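Local coordinates for putative isochorismatase (Burkholderia xenovorans, PDB 3OQP), which is probably a hydrolase of the isochorismatase family, related to nicotinamidases, although its substrate is not established, at residues R7-I12 against V49-V54; Q170-A175 against G195-S200. All coordinates share one frame; numbering follows the deposited sequence. Where two conformers were deposited one is given.

Interaction 1 (R7-I12 against V49-V54)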
ATOM      1  N   ARG A   7     -14.371   6.897 -16.352  1.00 10.75           N
ATOM      2  CA  ARG A   7     -13.651   5.753 -15.847  1.00 10.39           C
ATOM      3  C   ARG A   7     -12.754   5.170 -16.949  1.00 10.33           C
ATOM      4  O   ARG A   7     -13.123   5.158 -18.124  1.00 11.58           O
ATOM      5  CB  ARG A   7     -14.595   4.643 -15.312  1.00  9.90           C
ATOM      6  CG  ARG A   7     -15.382   5.024 -14.114  1.00 10.61           C
ATOM      7  CD  ARG A   7     -16.635   4.183 -13.895  1.00 10.95           C
ATOM      8  NE  ARG A   7     -17.135   4.251 -12.548  1.00 10.65           N
ATOM      9  CZ  ARG A   7     -18.354   4.639 -12.134  1.00 10.18           C
ATOM     10  NH1 ARG A   7     -19.304   4.999 -12.989  1.00 11.59           N
ATOM     11  NH2 ARG A   7     -18.674   4.530 -10.857  1.00 12.36           N
ATOM     12  N   ALA A   8     -11.626   4.628 -16.521  1.00  9.42           N
ATOM     13  CA  ALA A   8     -10.835   3.696 -17.317  1.00  9.53           C
ATOM     14  C   ALA A   8     -10.778   2.413 -16.456  1.00 10.85           C
ATOM     15  O   ALA A   8     -10.496   2.485 -15.280  1.00 11.62           O
ATOM     16  CB  ALA A   8      -9.398   4.213 -17.682  1.00 10.11           C
ATOM     17  N   LEU A   9     -10.937   1.273 -17.091  1.00  9.18           N
ATOM     18  CA  LEU A   9     -10.727  -0.002 -16.431  1.00  9.45           C
ATOM     19  C   LEU A   9      -9.282  -0.474 -16.708  1.00 10.03           C
ATOM     20  O   LEU A   9      -8.897  -0.661 -17.864  1.00 11.12           O
ATOM     21  CB  LEU A   9     -11.711  -1.034 -17.006  1.00 10.27           C
ATOM     22  CG  LEU A   9     -11.592  -2.429 -16.414  1.00 11.75           C
ATOM     23  CD1 LEU A   9     -12.060  -2.424 -14.962  1.00 11.57           C
ATOM     24  CD2 LEU A   9     -12.376  -3.451 -17.293  1.00 12.65           C
ATOM     25  N   ILE A  10      -8.506  -0.682 -15.639  1.00  8.74           N
ATOM     26  CA  ILE A  10      -7.135  -1.218 -15.820  1.00  8.90           C
ATOM     27  C   ILE A  10      -7.114  -2.648 -15.302  1.00  8.66           C
ATOM     28  O   ILE A  10      -7.714  -2.931 -14.235  1.00 10.23           O
ATOM     29  CB  ILE A  10      -6.132  -0.314 -15.093  1.00  9.20           C
ATOM     30  CG1 ILE A  10      -4.701  -0.680 -15.502  1.00  9.44           C
ATOM     31  CG2 ILE A  10      -6.299  -0.299 -13.581  1.00 10.99           C
ATOM     32  CD1 ILE A  10      -3.670   0.382 -15.122  1.00 10.83           C
ATOM     33  N   VAL A  11      -6.603  -3.544 -16.109  1.00  8.86           N
ATOM     34  CA  VAL A  11      -6.586  -4.966 -15.876  1.00  9.59           C
ATOM     35  C   VAL A  11      -5.162  -5.350 -15.627  1.00  8.45           C
ATOM     36  O   VAL A  11      -4.342  -5.419 -16.588  1.00  9.22           O
ATOM     37  CB  VAL A  11      -7.158  -5.698 -17.117  1.00  9.91           C
ATOM     38  CG1 VAL A  11      -7.231  -7.173 -16.855  1.00 10.11           C
ATOM     39  CG2 VAL A  11      -8.587  -5.152 -17.392  1.00 10.31           C
ATOM     40  N   ILE A  12      -4.731  -5.513 -14.380  1.00  8.84           N
ATOM     41  CA  ILE A  12      -3.328  -5.578 -13.988  1.00  9.78           C
ATOM     42  C   ILE A  12      -2.850  -7.008 -13.906  1.00  8.59           C
ATOM     43  O   ILE A  12      -3.337  -7.832 -13.103  1.00  9.54           O
ATOM     44  CB  ILE A  12      -3.096  -4.870 -12.626  1.00  9.32           C
ATOM     45  CG1 ILE A  12      -3.497  -3.386 -12.746  1.00  9.65           C
ATOM     46  CG2 ILE A  12      -1.633  -4.988 -12.249  1.00 11.51           C
ATOM     47  CD1 ILE A  12      -3.328  -2.567 -11.481  1.00 10.63           C
ATOM     48  N   VAL A  49     -16.066   2.488 -21.809  1.00 13.97           N
ATOM     49  CA  VAL A  49     -15.018   2.692 -20.801  1.00 12.10           C
ATOM     50  C   VAL A  49     -13.711   2.151 -21.370  1.00 11.42           C
ATOM     51  O   VAL A  49     -13.668   0.970 -21.661  1.00 13.12           O
ATOM     52  CB  VAL A  49     -15.384   1.919 -19.506  1.00 12.39           C
ATOM     53  CG1 VAL A  49     -14.209   1.936 -18.510  1.00 12.81           C
ATOM     54  CG2 VAL A  49     -16.655   2.484 -18.848  1.00 13.99           C
ATOM     55  N   PRO A  50     -12.662   2.988 -21.506  1.00 12.88           N
ATOM     56  CA  PRO A  50     -11.410   2.473 -22.036  1.00 13.47           C
ATOM     57  C   PRO A  50     -10.862   1.371 -21.139  1.00 12.73           C
ATOM     58  O   PRO A  50     -10.920   1.470 -19.909  1.00 14.20           O
ATOM     59  CB  PRO A  50     -10.497   3.714 -22.045  1.00 14.41           C
ATOM     60  CG  PRO A  50     -11.377   4.870 -22.062  1.00 15.05           C
ATOM     61  CD  PRO A  50     -12.613   4.447 -21.354  1.00 12.86           C
ATOM     62  N   VAL A  51     -10.306   0.351 -21.774  1.00 10.61           N
ATOM     63  CA  VAL A  51      -9.744  -0.787 -21.127  1.00 10.41           C
ATOM     64  C   VAL A  51      -8.246  -0.803 -21.344  1.00 10.25           C
ATOM     65  O   VAL A  51      -7.737  -0.763 -22.507  1.00 11.84           O
ATOM     66  CB  VAL A  51     -10.350  -2.080 -21.700  1.00 11.30           C
ATOM     67  CG1 VAL A  51      -9.630  -3.341 -21.109  1.00 13.29           C
ATOM     68  CG2 VAL A  51     -11.854  -2.117 -21.404  1.00 12.06           C
ATOM     69  N   VAL A  52      -7.458  -0.817 -20.268  1.00  9.83           N
ATOM     70  CA  VAL A  52      -5.981  -0.784 -20.310  1.00 10.15           C
ATOM     71  C   VAL A  52      -5.452  -2.083 -19.755  1.00  9.52           C
ATOM     72  O   VAL A  52      -5.847  -2.462 -18.628  1.00 10.92           O
ATOM     73  CB  VAL A  52      -5.433   0.360 -19.417  1.00 11.58           C
ATOM     74  CG1 VAL A  52      -3.887   0.368 -19.431  1.00 14.29           C
ATOM     75  CG2 VAL A  52      -6.043   1.706 -19.807  1.00 13.89           C
ATOM     76  N   ILE A  53      -4.669  -2.825 -20.517  1.00  9.72           N
ATOM     77  CA  ILE A  53      -4.047  -4.047 -20.081  1.00  9.95           C
ATOM     78  C   ILE A  53      -2.607  -3.760 -19.647  1.00  9.45           C
ATOM     79  O   ILE A  53      -1.850  -3.104 -20.348  1.00 10.75           O
ATOM     80  CB  ILE A  53      -4.026  -5.068 -21.250  1.00 12.15           C
ATOM     81  CG1 ILE A  53      -5.433  -5.386 -21.733  1.00 13.91           C
ATOM     82  CG2 ILE A  53      -3.241  -6.346 -20.909  1.00 13.94           C
ATOM     83  CD1 ILE A  53      -6.378  -5.838 -20.702  1.00 14.14           C
ATOM     84  N   VAL A  54      -2.218  -4.329 -18.510  1.00  9.48           N
ATOM     85  CA  VAL A  54      -0.866  -4.219 -17.950  1.00  9.90           C
ATOM     86  C   VAL A  54      -0.283  -5.633 -17.930  1.00  9.34           C
ATOM     87  O   VAL A  54      -0.970  -6.558 -17.443  1.00 10.44           O
ATOM     88  CB  VAL A  54      -0.877  -3.629 -16.554  1.00 10.27           C
ATOM     89  CG1 VAL A  54       0.555  -3.503 -16.005  1.00 11.15           C
ATOM     90  CG2 VAL A  54      -1.650  -2.273 -16.553  1.00 10.92           C
TER
HETATM   91  O   HOH W   1      -3.432  -7.944 -17.631  1.00 10.86           O
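Strands 7-12 and 51-56 are the two ends of a right-handed beta-alpha-beta crossover through helix 30-47, and they lie side by side in the parallel sheet of the Rossmann-like isochorismatase fold. Before the second strand proper begins, Val49 turns its side chain toward strand 7-12; CG1, anti to its own backbone N, reaches over the Arg7 carbonyl and sits 3.6 Å from Leu9 N. Pro50 follows with its ring CD 3.3 Å from Arg7 O, a carbonyl that is buried without a hydrogen-bond partner. Pro50 O starts the pairing, 2.8 Å from Leu9 N, with the donor almost along the C=O axis. Val51 shares one face of the sheet with Leu9, Val11 and Ile53, and its backbone N is held by Asp84. Val52 bonds through both backbone groups: its N donates to Leu9 O (169° at the hydrogen) and its O accepts from Val11 N, while the side chain points to the other face, where Trp103 of helix 100-105 packs on it. Ile53 sets CG1 beside its backbone N and folds at chi2 (-54°), which brings CD1 alongside Val11, 3.7 Å from Val11 CB. On the face of Val52, Val54 CG2 crosses obliquely over Ile10, 3.6 Å from both its CG1 and CD1. Val54 N closes the set with a bond to Val11 O, 25° out of the carbonyl plane, and a water donates to both Val11 O and Val54 O, linking the two backbones beside this last bond.

Interaction 2 (Q170-A175 against G195-S200); sequences QSRFAA and GNIYAS
Gln170 leads off near the C-terminal end of helix 158-173, and across the contact its O receives a weak, strongly bent bond from Gly195 N, 3.0 Å long with 126° at the hydrogen. The side chain starts anti to the backbone N and folds at chi2 (68°), so that its amide grips two other parts of the same chain: OE1 accepts from Val176 N and NE2 donates to Ala193 O. Ser171 comes next, its O meeting Asn196 CA at 3.0 Å in a CA-H...O contact. Its CB rests 3.6 Å from Ser200 OG, while its own OG turns back to Val168 O. Asn196 is the N-cap of helix 197-208: OD1 takes the Ala199 N-H almost straight (173°), and the Asn196 carbonyl accepts from both N and OG of Ser200. That Ser200 hydroxyl also bonds Asn151 of the second subunit. At Arg172 the aliphatic chain crosses obliquely past Ile197, whose CD1 lies 4.0 Å from Arg172 CD; Arg172 CG also sits over the centre of the Phe173 ring. The better-formed bonds lie beside the contact, in the cap and at Ala193; the join itself rests on one weak N-H bond, a CA-H...O contact and van der Waals packing.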
ATOM      1  N   GLN A 170     -10.913   0.776   1.249  1.00  9.08           N
ATOM      2  CA  GLN A 170     -12.229   1.425   1.455  1.00  9.47           C
ATOM      3  C   GLN A 170     -12.153   2.577   2.432  1.00  9.52           C
ATOM      4  O   GLN A 170     -12.913   3.553   2.309  1.00 10.65           O
ATOM      5  CB  GLN A 170     -13.287   0.401   1.824  1.00  9.49           C
ATOM      6  CG  GLN A 170     -14.660   0.969   2.035  1.00  9.27           C
ATOM      7  CD  GLN A 170     -15.320   1.509   0.788  1.00 10.95           C
ATOM      8  OE1 GLN A 170     -14.823   1.312  -0.300  1.00 12.41           O
ATOM      9  NE2 GLN A 170     -16.432   2.201   0.935  1.00 14.47           N
ATOM     10  N   SER A 171     -11.256   2.499   3.394  1.00  9.31           N
ATOM     11  CA  SER A 171     -11.139   3.548   4.432  1.00  9.41           C
ATOM     12  C   SER A 171     -10.572   4.851   3.904  1.00  9.52           C
ATOM     13  O   SER A 171     -10.754   5.871   4.601  1.00 11.77           O
ATOM     14  CB  SER A 171     -10.264   3.122   5.602  1.00  9.83           C
ATOM     15  OG  SER A 171      -8.881   3.082   5.202  1.00 11.06           O
ATOM     16  N   ARG A 172      -9.883   4.861   2.774  1.00 10.09           N
ATOM     17  CA  ARG A 172      -9.172   6.043   2.378  1.00 10.87           C
ATOM     18  C   ARG A 172      -8.832   6.152   0.899  1.00 10.22           C
ATOM     19  O   ARG A 172      -8.805   7.270   0.382  1.00 12.70           O
ATOM     20  CB  ARG A 172      -7.874   6.102   3.210  1.00 10.98           C
ATOM     21  CG  ARG A 172      -6.926   7.243   2.836  1.00 12.24           C
ATOM     22  CD  ARG A 172      -7.591   8.588   3.214  1.00 12.42           C
ATOM     23  NE  ARG A 172      -6.818   9.782   2.802  1.00 14.09           N
ATOM     24  CZ  ARG A 172      -6.816  10.322   1.580  1.00 14.14           C
ATOM     25  NH1 ARG A 172      -7.463   9.764   0.550  1.00 17.22           N
ATOM     26  NH2 ARG A 172      -6.138  11.437   1.350  1.00 17.68           N
ATOM     27  N   PHE A 173      -8.500   5.034   0.236  1.00  9.99           N
ATOM     28  CA  PHE A 173      -7.872   5.122  -1.054  1.00 10.43           C
ATOM     29  C   PHE A 173      -8.781   4.890  -2.263  1.00 10.30           C
ATOM     30  O   PHE A 173      -8.489   5.392  -3.343  1.00 12.59           O
ATOM     31  CB  PHE A 173      -6.697   4.128  -1.128  1.00 10.35           C
ATOM     32  CG  PHE A 173      -5.614   4.406  -0.121  1.00 11.25           C
ATOM     33  CD1 PHE A 173      -4.644   5.300  -0.423  1.00 12.13           C
ATOM     34  CD2 PHE A 173      -5.618   3.863   1.165  1.00 11.32           C
ATOM     35  CE1 PHE A 173      -3.663   5.628   0.499  1.00 12.25           C
ATOM     36  CE2 PHE A 173      -4.648   4.160   2.066  1.00 11.15           C
ATOM     37  CZ  PHE A 173      -3.668   5.053   1.735  1.00 12.57           C
ATOM     38  N   ALA A 174      -9.841   4.129  -2.134  1.00 10.06           N
ATOM     39  CA  ALA A 174     -10.624   3.693  -3.273  1.00 10.40           C
ATOM     40  C   ALA A 174     -12.036   3.419  -2.839  1.00 10.21           C
ATOM     41  O   ALA A 174     -12.314   3.162  -1.629  1.00 13.78           O
ATOM     42  CB  ALA A 174     -10.020   2.395  -3.861  1.00 11.49           C
ATOM     43  N   ALA A 175     -12.970   3.460  -3.791  1.00  9.14           N
ATOM     44  CA  ALA A 175     -14.282   2.879  -3.610  1.00 10.35           C
ATOM     45  C   ALA A 175     -14.176   1.418  -3.971  1.00  9.71           C
ATOM     46  O   ALA A 175     -13.916   1.065  -5.130  1.00 11.23           O
ATOM     47  CB  ALA A 175     -15.303   3.542  -4.505  1.00 11.29           C
ATOM     48  N   GLY A 195     -15.345   5.185   1.767  1.00 13.01           N
ATOM     49  CA  GLY A 195     -15.348   5.330   3.193  1.00 12.60           C
ATOM     50  C   GLY A 195     -14.346   6.369   3.660  1.00 12.12           C
ATOM     51  O   GLY A 195     -13.709   7.092   2.866  1.00 13.41           O
ATOM     52  N   ASN A 196     -14.123   6.410   4.955  1.00 12.54           N
ATOM     53  CA  ASN A 196     -13.171   7.340   5.530  1.00 11.83           C
ATOM     54  C   ASN A 196     -12.634   6.774   6.825  1.00 10.43           C
ATOM     55  O   ASN A 196     -13.175   5.839   7.401  1.00 12.10           O
ATOM     56  CB  ASN A 196     -13.736   8.753   5.685  1.00 12.98           C
ATOM     57  CG  ASN A 196     -14.832   8.823   6.716  1.00 12.64           C
ATOM     58  OD1 ASN A 196     -14.547   8.976   7.903  1.00 13.78           O
ATOM     59  ND2 ASN A 196     -16.079   8.696   6.266  1.00 13.18           N
ATOM     60  N   ILE A 197     -11.485   7.264   7.251  1.00 10.53           N
ATOM     61  CA  ILE A 197     -10.750   6.649   8.355  1.00 10.37           C
ATOM     62  C   ILE A 197     -11.454   6.777   9.667  1.00 10.81           C
ATOM     63  O   ILE A 197     -11.524   5.815  10.426  1.00 11.49           O
ATOM     64  CB  ILE A 197      -9.329   7.294   8.418  1.00 10.53           C
ATOM     65  CG1 ILE A 197      -8.494   6.767   7.248  1.00 11.02           C
ATOM     66  CG2 ILE A 197      -8.576   6.961   9.706  1.00 11.76           C
ATOM     67  CD1 ILE A 197      -7.100   7.433   7.038  1.00 13.29           C
ATOM     68  N   TYR A 198     -12.002   7.973   9.919  1.00 10.92           N
ATOM     69  CA  TYR A 198     -12.724   8.179  11.178  0.50 11.28           C
ATOM     70  C   TYR A 198     -13.955   7.260  11.255  1.00 11.77           C
ATOM     71  O   TYR A 198     -14.083   6.551  12.252  1.00 12.72           O
ATOM     72  CB  TYR A 198     -13.014   9.661  11.414  0.50 10.58           C
ATOM     73  CG  TYR A 198     -13.638  10.034  12.766  0.50 10.67           C
ATOM     74  CD1 TYR A 198     -12.898   9.983  13.926  0.50 11.04           C
ATOM     75  CD2 TYR A 198     -15.002  10.421  12.889  0.50 11.46           C
ATOM     76  CE1 TYR A 198     -13.465  10.328  15.171  0.50 11.54           C
ATOM     77  CE2 TYR A 198     -15.558  10.778  14.115  0.50 14.30           C
ATOM     78  CZ  TYR A 198     -14.779  10.702  15.236  0.50 15.38           C
ATOM     79  OH  TYR A 198     -15.262  11.042  16.439  0.50 19.19           O
ATOM     80  N   ALA A 199     -14.810   7.213  10.226  1.00 11.38           N
ATOM     81  CA  ALA A 199     -15.985   6.322  10.255  1.00 13.03           C
ATOM     82  C   ALA A 199     -15.542   4.895  10.408  1.00 13.13           C
ATOM     83  O   ALA A 199     -16.121   4.108  11.094  1.00 14.17           O
ATOM     84  CB  ALA A 199     -16.780   6.479   8.965  1.00 13.98           C
ATOM     85  N   SER A 200     -14.472   4.507   9.709  1.00 12.36           N
ATOM     86  CA  SER A 200     -14.050   3.129   9.738  1.00 11.33           C
ATOM     87  C   SER A 200     -13.554   2.729  11.098  1.00 10.77           C
ATOM     88  O   SER A 200     -13.827   1.609  11.586  1.00 12.23           O
ATOM     89  CB  SER A 200     -12.927   2.869   8.722  1.00 10.98           C
ATOM     90  OG  SER A 200     -13.380   2.963   7.374  1.00 12.83           O
TER

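In the fold
Interaction 1 lies in the core, its centre about 9 Å from the centre of the chain, where every touching residue is buried; interaction 2 is nearer the surface, its centre about 17 Å away, and only partly buried. They share no elements: 7-12 with 49-54 joins two neighbouring strands, whereas 170-175 with 195-200 brings the end of one helix to the start of the C-terminal one. Regular backbone pairing and branched aliphatic side chains dominate the first, while the second has little bonding across it. No other chain of the assembly touches interaction 1, but the second subunit packs against interaction 2, placing it at the dimer interface. Their nearest atoms stay about 7 Å apart.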